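Local coordinates for protein transcriptional regulator (Pyrococcus horikoshii, PDB 1UDD) that is an all-helical protein of the TenA/THI-4/PQQC family, described as a transcriptional regulator, whose precise role is not established, at residues V27-F39 with K150-G163. Numbering follows the deposited sequence.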
ATOM      1  N   VAL A  27     -27.662 -22.355  11.368  1.00 35.34           N
ATOM      2  CA  VAL A  27     -28.371 -23.477  11.966  1.00 34.44           C
ATOM      3  C   VAL A  27     -29.073 -24.316  10.907  1.00 35.45           C
ATOM      4  O   VAL A  27     -28.992 -25.545  10.921  1.00 35.31           O
ATOM      5  CB  VAL A  27     -29.411 -23.005  12.995  1.00 33.01           C
ATOM      6  CG1 VAL A  27     -30.160 -24.202  13.556  1.00 36.87           C
ATOM      7  CG2 VAL A  27     -28.728 -22.251  14.117  1.00 34.00           C
ATOM      8  N   GLN A  28     -29.745 -23.658   9.974  1.00 37.02           N
ATOM      9  CA  GLN A  28     -30.461 -24.396   8.938  1.00 40.15           C
ATOM     10  C   GLN A  28     -29.555 -25.075   7.925  1.00 41.38           C
ATOM     11  O   GLN A  28     -29.901 -26.135   7.388  1.00 40.28           O
ATOM     12  CB  GLN A  28     -31.447 -23.477   8.222  1.00 41.17           C
ATOM     13  CG  GLN A  28     -32.677 -23.189   9.049  1.00 41.40           C
ATOM     14  CD  GLN A  28     -33.661 -22.306   8.326  1.00 43.00           C
ATOM     15  OE1 GLN A  28     -33.862 -22.437   7.118  1.00 46.06           O
ATOM     16  NE2 GLN A  28     -34.294 -21.407   9.064  1.00 42.83           N
ATOM     17  N   LEU A  29     -28.394 -24.482   7.671  1.00 38.50           N
ATOM     18  CA  LEU A  29     -27.468 -25.057   6.709  1.00 40.95           C
ATOM     19  C   LEU A  29     -26.936 -26.364   7.280  1.00 39.87           C
ATOM     20  O   LEU A  29     -26.848 -27.366   6.574  1.00 40.51           O
ATOM     21  CB  LEU A  29     -26.290 -24.103   6.438  1.00 41.10           C
ATOM     22  CG  LEU A  29     -25.566 -24.176   5.084  1.00 42.21           C
ATOM     23  CD1 LEU A  29     -24.305 -23.316   5.159  1.00 42.37           C
ATOM     24  CD2 LEU A  29     -25.193 -25.600   4.727  1.00 43.41           C
ATOM     25  N   TYR A  30     -26.584 -26.350   8.561  1.00 38.15           N
ATOM     26  CA  TYR A  30     -26.037 -27.538   9.201  1.00 39.31           C
ATOM     27  C   TYR A  30     -27.075 -28.600   9.543  1.00 38.29           C
ATOM     28  O   TYR A  30     -26.758 -29.785   9.574  1.00 39.69           O
ATOM     29  CB  TYR A  30     -25.222 -27.156  10.446  1.00 39.71           C
ATOM     30  CG  TYR A  30     -23.799 -26.722  10.123  1.00 39.51           C
ATOM     31  CD1 TYR A  30     -23.523 -25.447   9.614  1.00 39.32           C
ATOM     32  CD2 TYR A  30     -22.739 -27.615  10.266  1.00 39.83           C
ATOM     33  CE1 TYR A  30     -22.216 -25.078   9.253  1.00 38.47           C
ATOM     34  CE2 TYR A  30     -21.437 -27.261   9.907  1.00 39.32           C
ATOM     35  CZ  TYR A  30     -21.180 -25.996   9.399  1.00 39.65           C
ATOM     36  OH  TYR A  30     -19.888 -25.681   9.017  1.00 40.42           O
ATOM     37  N   SER A  31     -28.309 -28.191   9.788  1.00 37.70           N
ATOM     38  CA  SER A  31     -29.344 -29.173  10.102  1.00 41.60           C
ATOM     39  C   SER A  31     -29.808 -29.829   8.803  1.00 43.24           C
ATOM     40  O   SER A  31     -30.171 -31.000   8.788  1.00 46.47           O
ATOM     41  CB  SER A  31     -30.537 -28.511  10.785  1.00 38.59           C
ATOM     42  OG  SER A  31     -31.218 -27.665   9.874  1.00 39.89           O
ATOM     43  N   GLY A  32     -29.782 -29.064   7.717  1.00 45.15           N
ATOM     44  CA  GLY A  32     -30.194 -29.579   6.422  1.00 44.20           C
ATOM     45  C   GLY A  32     -31.519 -28.987   6.000  1.00 42.46           C
ATOM     46  O   GLY A  32     -32.092 -29.360   4.979  1.00 46.89           O
ATOM     47  N   THR A  33     -31.992 -28.040   6.796  1.00 41.54           N
ATOM     48  CA  THR A  33     -33.264 -27.368   6.571  1.00 42.38           C
ATOM     49  C   THR A  33     -33.206 -26.153   5.645  1.00 42.31           C
ATOM     50  O   THR A  33     -34.225 -25.722   5.101  1.00 41.20           O
ATOM     51  CB  THR A  33     -33.847 -26.954   7.936  1.00 43.51           C
ATOM     52  OG1 THR A  33     -34.426 -28.108   8.558  1.00 48.13           O
ATOM     53  CG2 THR A  33     -34.891 -25.873   7.793  1.00 47.31           C
ATOM     54  N   LEU A  34     -32.016 -25.599   5.461  1.00 41.58           N
ATOM     55  CA  LEU A  34     -31.873 -24.428   4.612  1.00 41.71           C
ATOM     56  C   LEU A  34     -32.424 -24.657   3.198  1.00 41.87           C
ATOM     57  O   LEU A  34     -32.150 -25.683   2.571  1.00 41.60           O
ATOM     58  CB  LEU A  34     -30.394 -24.010   4.518  1.00 39.43           C
ATOM     59  CG  LEU A  34     -30.179 -22.655   3.826  1.00 39.19           C
ATOM     60  CD1 LEU A  34     -30.642 -21.557   4.766  1.00 34.93           C
ATOM     61  CD2 LEU A  34     -28.703 -22.456   3.452  1.00 41.69           C
ATOM     62  N   PRO A  35     -33.232 -23.710   2.693  1.00 41.70           N
ATOM     63  CA  PRO A  35     -33.785 -23.854   1.343  1.00 42.91           C
ATOM     64  C   PRO A  35     -32.637 -23.707   0.338  1.00 45.05           C
ATOM     65  O   PRO A  35     -31.946 -22.686   0.322  1.00 46.68           O
ATOM     66  CB  PRO A  35     -34.782 -22.701   1.253  1.00 43.80           C
ATOM     67  CG  PRO A  35     -35.215 -22.512   2.677  1.00 42.54           C
ATOM     68  CD  PRO A  35     -33.906 -22.621   3.423  1.00 42.00           C
ATOM     69  N   LEU A  36     -32.440 -24.727  -0.490  1.00 46.37           N
ATOM     70  CA  LEU A  36     -31.369 -24.748  -1.481  1.00 48.43           C
ATOM     71  C   LEU A  36     -31.172 -23.438  -2.225  1.00 50.02           C
ATOM     72  O   LEU A  36     -30.081 -23.167  -2.723  1.00 53.36           O
ATOM     73  CB  LEU A  36     -31.607 -25.872  -2.490  1.00 47.71           C
ATOM     74  CG  LEU A  36     -30.428 -26.227  -3.398  1.00 49.77           C
ATOM     75  CD1 LEU A  36     -29.217 -26.559  -2.541  1.00 50.11           C
ATOM     76  CD2 LEU A  36     -30.793 -27.412  -4.282  1.00 47.40           C
ATOM     77  N   GLU A  37     -32.219 -22.625  -2.304  1.00 50.85           N
ATOM     78  CA  GLU A  37     -32.122 -21.347  -2.998  1.00 50.78           C
ATOM     79  C   GLU A  37     -31.278 -20.347  -2.230  1.00 49.96           C
ATOM     80  O   GLU A  37     -30.562 -19.541  -2.832  1.00 47.88           O
ATOM     81  CB  GLU A  37     -33.505 -20.747  -3.240  1.00 54.24           C
ATOM     82  CG  GLU A  37     -34.231 -21.336  -4.435  1.00 60.83           C
ATOM     83  CD  GLU A  37     -33.353 -21.387  -5.680  1.00 63.26           C
ATOM     84  OE1 GLU A  37     -32.598 -22.375  -5.840  1.00 63.20           O
ATOM     85  OE2 GLU A  37     -33.413 -20.430  -6.489  1.00 63.73           O
ATOM     86  N   LYS A  38     -31.383 -20.388  -0.903  1.00 46.97           N
ATOM     87  CA  LYS A  38     -30.621 -19.489  -0.051  1.00 43.73           C
ATOM     88  C   LYS A  38     -29.149 -19.866  -0.058  1.00 41.23           C
ATOM     89  O   LYS A  38     -28.285 -19.001   0.039  1.00 43.01           O
ATOM     90  CB  LYS A  38     -31.164 -19.516   1.381  1.00 44.00           C
ATOM     91  CG  LYS A  38     -32.561 -18.943   1.495  1.00 46.71           C
ATOM     92  CD  LYS A  38     -32.983 -18.750   2.931  1.00 46.66           C
ATOM     93  CE  LYS A  38     -34.168 -17.798   2.995  1.00 47.53           C
ATOM     94  NZ  LYS A  38     -34.567 -17.477   4.397  1.00 50.35           N
ATOM     95  N   PHE A  39     -28.865 -21.156  -0.180  1.00 39.54           N
ATOM     96  CA  PHE A  39     -27.483 -21.625  -0.205  1.00 40.48           C
ATOM     97  C   PHE A  39     -26.816 -21.126  -1.479  1.00 41.00           C
ATOM     98  O   PHE A  39     -25.669 -20.674  -1.453  1.00 41.08           O
ATOM     99  CB  PHE A  39     -27.436 -23.157  -0.146  1.00 38.86           C
ATOM    100  CG  PHE A  39     -26.046 -23.729  -0.028  1.00 36.44           C
ATOM    101  CD1 PHE A  39     -25.217 -23.371   1.031  1.00 38.41           C
ATOM    102  CD2 PHE A  39     -25.580 -24.656  -0.957  1.00 38.04           C
ATOM    103  CE1 PHE A  39     -23.941 -23.929   1.170  1.00 37.32           C
ATOM    104  CE2 PHE A  39     -24.309 -25.223  -0.834  1.00 40.59           C
ATOM    105  CZ  PHE A  39     -23.484 -24.855   0.240  1.00 41.55           C
ATOM    106  N   LYS A 150     -25.414 -32.320  14.046  1.00 49.10           N
ATOM    107  CA  LYS A 150     -26.418 -32.019  13.030  1.00 50.96           C
ATOM    108  C   LYS A 150     -25.872 -32.313  11.637  1.00 53.64           C
ATOM    109  O   LYS A 150     -26.603 -32.746  10.741  1.00 52.79           O
ATOM    110  CB  LYS A 150     -26.813 -30.542  13.055  1.00 51.46           C
ATOM    111  CG  LYS A 150     -27.496 -30.034  14.303  1.00 53.23           C
ATOM    112  CD  LYS A 150     -28.008 -28.613  14.036  1.00 55.01           C
ATOM    113  CE  LYS A 150     -28.678 -28.014  15.257  1.00 57.38           C
ATOM    114  NZ  LYS A 150     -27.713 -27.895  16.391  1.00 62.01           N
ATOM    115  N   LEU A 151     -24.581 -32.062  11.455  1.00 53.81           N
ATOM    116  CA  LEU A 151     -23.965 -32.277  10.160  1.00 55.17           C
ATOM    117  C   LEU A 151     -23.927 -33.756   9.818  1.00 55.59           C
ATOM    118  O   LEU A 151     -24.390 -34.158   8.753  1.00 56.13           O
ATOM    119  CB  LEU A 151     -22.548 -31.697  10.143  1.00 55.91           C
ATOM    120  CG  LEU A 151     -21.959 -31.347   8.774  1.00 55.15           C
ATOM    121  CD1 LEU A 151     -20.580 -30.781   8.970  1.00 56.46           C
ATOM    122  CD2 LEU A 151     -21.893 -32.568   7.880  1.00 58.20           C
ATOM    123  N   ARG A 152     -23.383 -34.562  10.727  1.00 57.04           N
ATOM    124  CA  ARG A 152     -23.276 -36.000  10.500  1.00 57.69           C
ATOM    125  C   ARG A 152     -24.650 -36.630  10.295  1.00 57.25           C
ATOM    126  O   ARG A 152     -24.765 -37.824  10.024  1.00 58.02           O
ATOM    127  CB  ARG A 152     -22.558 -36.688  11.676  1.00 59.33           C
ATOM    128  CG  ARG A 152     -23.382 -36.842  12.954  1.00 62.41           C
ATOM    129  CD  ARG A 152     -22.847 -37.991  13.830  1.00 64.49           C
ATOM    130  NE  ARG A 152     -22.139 -37.550  15.033  1.00 64.83           N
ATOM    131  CZ  ARG A 152     -21.026 -36.821  15.036  1.00 64.96           C
ATOM    132  NH1 ARG A 152     -20.469 -36.433  13.896  1.00 67.81           N
ATOM    133  NH2 ARG A 152     -20.462 -36.487  16.184  1.00 65.24           N
ATOM    134  N   ASP A 153     -25.691 -35.816  10.400  1.00 56.32           N
ATOM    135  CA  ASP A 153     -27.045 -36.310  10.242  1.00 56.48           C
ATOM    136  C   ASP A 153     -27.848 -35.490   9.228  1.00 55.76           C
ATOM    137  O   ASP A 153     -29.056 -35.672   9.095  1.00 54.69           O
ATOM    138  CB  ASP A 153     -27.731 -36.294  11.606  1.00 59.27           C
ATOM    139  CG  ASP A 153     -28.872 -37.264  11.690  1.00 60.92           C
ATOM    140  OD1 ASP A 153     -29.925 -36.999  11.075  1.00 65.16           O
ATOM    141  OD2 ASP A 153     -28.711 -38.302  12.364  1.00 63.57           O
ATOM    142  N   ASN A 154     -27.169 -34.595   8.511  1.00 54.83           N
ATOM    143  CA  ASN A 154     -27.819 -33.742   7.516  1.00 53.06           C
ATOM    144  C   ASN A 154     -28.279 -34.547   6.293  1.00 52.58           C
ATOM    145  O   ASN A 154     -27.495 -35.278   5.681  1.00 52.14           O
ATOM    146  CB  ASN A 154     -26.855 -32.639   7.072  1.00 53.94           C
ATOM    147  CG  ASN A 154     -27.539 -31.550   6.247  1.00 56.42           C
ATOM    148  OD1 ASN A 154     -28.296 -31.838   5.319  1.00 53.33           O
ATOM    149  ND2 ASN A 154     -27.258 -30.289   6.578  1.00 55.38           N
ATOM    150  N   PRO A 155     -29.558 -34.414   5.918  1.00 51.39           N
ATOM    151  CA  PRO A 155     -30.130 -35.126   4.767  1.00 51.19           C
ATOM    152  C   PRO A 155     -29.520 -34.755   3.406  1.00 51.32           C
ATOM    153  O   PRO A 155     -29.344 -35.614   2.538  1.00 51.00           O
ATOM    154  CB  PRO A 155     -31.610 -34.757   4.836  1.00 50.27           C
ATOM    155  CG  PRO A 155     -31.830 -34.490   6.287  1.00 51.96           C
ATOM    156  CD  PRO A 155     -30.610 -33.707   6.665  1.00 50.16           C
ATOM    157  N   ILE A 156     -29.194 -33.477   3.234  1.00 50.12           N
ATOM    158  CA  ILE A 156     -28.650 -32.957   1.984  1.00 49.93           C
ATOM    159  C   ILE A 156     -27.143 -33.152   1.774  1.00 50.01           C
ATOM    160  O   ILE A 156     -26.322 -32.489   2.416  1.00 50.17           O
ATOM    161  CB  ILE A 156     -28.997 -31.465   1.857  1.00 50.31           C
ATOM    162  CG1 ILE A 156     -30.471 -31.260   2.231  1.00 52.15           C
ATOM    163  CG2 ILE A 156     -28.731 -30.995   0.441  1.00 50.65           C
ATOM    164  CD1 ILE A 156     -30.970 -29.820   2.153  1.00 54.80           C
ATOM    165  N   LYS A 157     -26.790 -34.042   0.845  1.00 48.05           N
ATOM    166  CA  LYS A 157     -25.391 -34.360   0.551  1.00 48.88           C
ATOM    167  C   LYS A 157     -24.468 -33.182   0.277  1.00 46.54           C
ATOM    168  O   LYS A 157     -23.324 -33.171   0.736  1.00 47.09           O
ATOM    169  CB  LYS A 157     -25.293 -35.335  -0.628  1.00 50.41           C
ATOM    170  CG  LYS A 157     -23.857 -35.754  -0.960  1.00 51.93           C
ATOM    171  CD  LYS A 157     -23.820 -36.990  -1.849  1.00 53.57           C
ATOM    172  CE  LYS A 157     -22.407 -37.557  -1.955  1.00 55.13           C
ATOM    173  NZ  LYS A 157     -22.361 -38.941  -2.528  1.00 54.01           N
ATOM    174  N   ILE A 158     -24.949 -32.204  -0.482  1.00 46.99           N
ATOM    175  CA  ILE A 158     -24.135 -31.039  -0.806  1.00 48.13           C
ATOM    176  C   ILE A 158     -23.763 -30.285   0.469  1.00 48.67           C
ATOM    177  O   ILE A 158     -22.615 -29.871   0.638  1.00 50.49           O
ATOM    178  CB  ILE A 158     -24.866 -30.087  -1.782  1.00 48.22           C
ATOM    179  CG1 ILE A 158     -24.955 -30.739  -3.167  1.00 47.02           C
ATOM    180  CG2 ILE A 158     -24.117 -28.759  -1.889  1.00 46.68           C
ATOM    181  CD1 ILE A 158     -25.589 -29.858  -4.211  1.00 45.51           C
ATOM    182  N   TYR A 159     -24.734 -30.111   1.361  1.00 47.13           N
ATOM    183  CA  TYR A 159     -24.477 -29.429   2.617  1.00 44.53           C
ATOM    184  C   TYR A 159     -23.469 -30.227   3.439  1.00 44.35           C
ATOM    185  O   TYR A 159     -22.601 -29.651   4.092  1.00 42.25           O
ATOM    186  CB  TYR A 159     -25.764 -29.270   3.423  1.00 41.00           C
ATOM    187  CG  TYR A 159     -26.770 -28.334   2.819  1.00 39.19           C
ATOM    188  CD1 TYR A 159     -26.472 -27.591   1.681  1.00 40.73           C
ATOM    189  CD2 TYR A 159     -28.034 -28.189   3.386  1.00 38.97           C
ATOM    190  CE1 TYR A 159     -27.412 -26.729   1.119  1.00 38.42           C
ATOM    191  CE2 TYR A 159     -28.979 -27.332   2.835  1.00 35.23           C
ATOM    192  CZ  TYR A 159     -28.667 -26.609   1.701  1.00 37.97           C
ATOM    193  OH  TYR A 159     -29.618 -25.793   1.128  1.00 37.46           O
ATOM    194  N   ARG A 160     -23.577 -31.553   3.408  1.00 46.36           N
ATOM    195  CA  ARG A 160     -22.655 -32.384   4.175  1.00 47.40           C
ATOM    196  C   ARG A 160     -21.238 -32.254   3.656  1.00 48.70           C
ATOM    197  O   ARG A 160     -20.302 -32.102   4.437  1.00 50.83           O
ATOM    198  CB  ARG A 160     -23.058 -33.859   4.139  1.00 50.87           C
ATOM    199  CG  ARG A 160     -24.315 -34.206   4.916  1.00 51.78           C
ATOM    200  CD  ARG A 160     -24.322 -35.689   5.269  1.00 54.38           C
ATOM    201  NE  ARG A 160     -24.171 -36.536   4.091  1.00 52.29           N
ATOM    202  CZ  ARG A 160     -25.151 -36.821   3.241  1.00 51.60           C
ATOM    203  NH1 ARG A 160     -26.369 -36.333   3.437  1.00 50.58           N
ATOM    204  NH2 ARG A 160     -24.910 -37.589   2.190  1.00 52.00           N
ATOM    205  N   GLU A 161     -21.073 -32.328   2.342  1.00 47.95           N
ATOM    206  CA  GLU A 161     -19.751 -32.212   1.756  1.00 49.28           C
ATOM    207  C   GLU A 161     -19.194 -30.853   2.176  1.00 48.69           C
ATOM    208  O   GLU A 161     -18.091 -30.752   2.712  1.00 47.93           O
ATOM    209  CB  GLU A 161     -19.835 -32.286   0.228  1.00 54.81           C
ATOM    210  CG  GLU A 161     -20.664 -33.447  -0.311  1.00 60.69           C
ATOM    211  CD  GLU A 161     -20.641 -33.528  -1.835  1.00 63.86           C
ATOM    212  OE1 GLU A 161     -19.625 -34.000  -2.392  1.00 65.36           O
ATOM    213  OE2 GLU A 161     -21.633 -33.108  -2.472  1.00 64.36           O
ATOM    214  N   TRP A 162     -19.986 -29.813   1.938  1.00 46.40           N
ATOM    215  CA  TRP A 162     -19.609 -28.447   2.276  1.00 44.72           C
ATOM    216  C   TRP A 162     -19.122 -28.316   3.718  1.00 44.88           C
ATOM    217  O   TRP A 162     -18.056 -27.762   3.976  1.00 41.96           O
ATOM    218  CB  TRP A 162     -20.802 -27.510   2.062  1.00 42.10           C
ATOM    219  CG  TRP A 162     -20.485 -26.087   2.371  1.00 38.00           C
ATOM    220  CD1 TRP A 162     -19.905 -25.174   1.535  1.00 36.69           C
ATOM    221  CD2 TRP A 162     -20.675 -25.425   3.623  1.00 37.86           C
ATOM    222  NE1 TRP A 162     -19.723 -23.980   2.192  1.00 39.92           N
ATOM    223  CE2 TRP A 162     -20.186 -24.106   3.478  1.00 38.73           C
ATOM    224  CE3 TRP A 162     -21.211 -25.818   4.860  1.00 38.23           C
ATOM    225  CZ2 TRP A 162     -20.217 -23.170   4.526  1.00 35.07           C
ATOM    226  CZ3 TRP A 162     -21.242 -24.887   5.904  1.00 36.89           C
ATOM    227  CH2 TRP A 162     -20.745 -23.576   5.724  1.00 32.53           C
ATOM    228  N   GLY A 163     -19.902 -28.845   4.653  1.00 44.93           N
ATOM    229  CA  GLY A 163     -19.547 -28.743   6.054  1.00 46.53           C
ATOM    230  C   GLY A 163     -18.331 -29.512   6.529  1.00 46.93           C
ATOM    231  O   GLY A 163     -17.522 -28.980   7.293  1.00 48.09           O
TER
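L29 wedges its two methyl branches between two aromatic rings of helix 157-164: CD1 lies over one face of W162, 3.8 Å from the centroid of its six-membered ring, and CD2 over a face of Y159. I156 CG2 covers the opposite face of Y159, which is thus held between two aliphatic groups. With CG anti to the backbone N (chi1 -174°), F39 reaches inward to join both rings in edge-to-face pairs, receiving the edge of Y159 on its own face (centroids 4.8 Å apart) and turning its edge to the face of the five-membered ring of W162, planes at 88°. Y30 meets W162 obliquely, its CE1 3.5 Å from CZ3, and its CE2 touches L151 CD1. L90 of helix 82-93 also touches F39 and W162.

At the polar edge, Y159 OH donates to L34 O at 2.9 Å from above the carbonyl plane, tying the ring to the 32-35 loop. N154 ND2 gives Y30 O a weak bond (3.1 Å) near the helix end at G32, while N154 OD1 accepts from I156 N at 2.8 Å, an Asx turn leading into the next helix. An aromatic cluster thus packs the 24-31/36-63 connection against the 148-151/157-164 connection within the all-helical TenA-family fold.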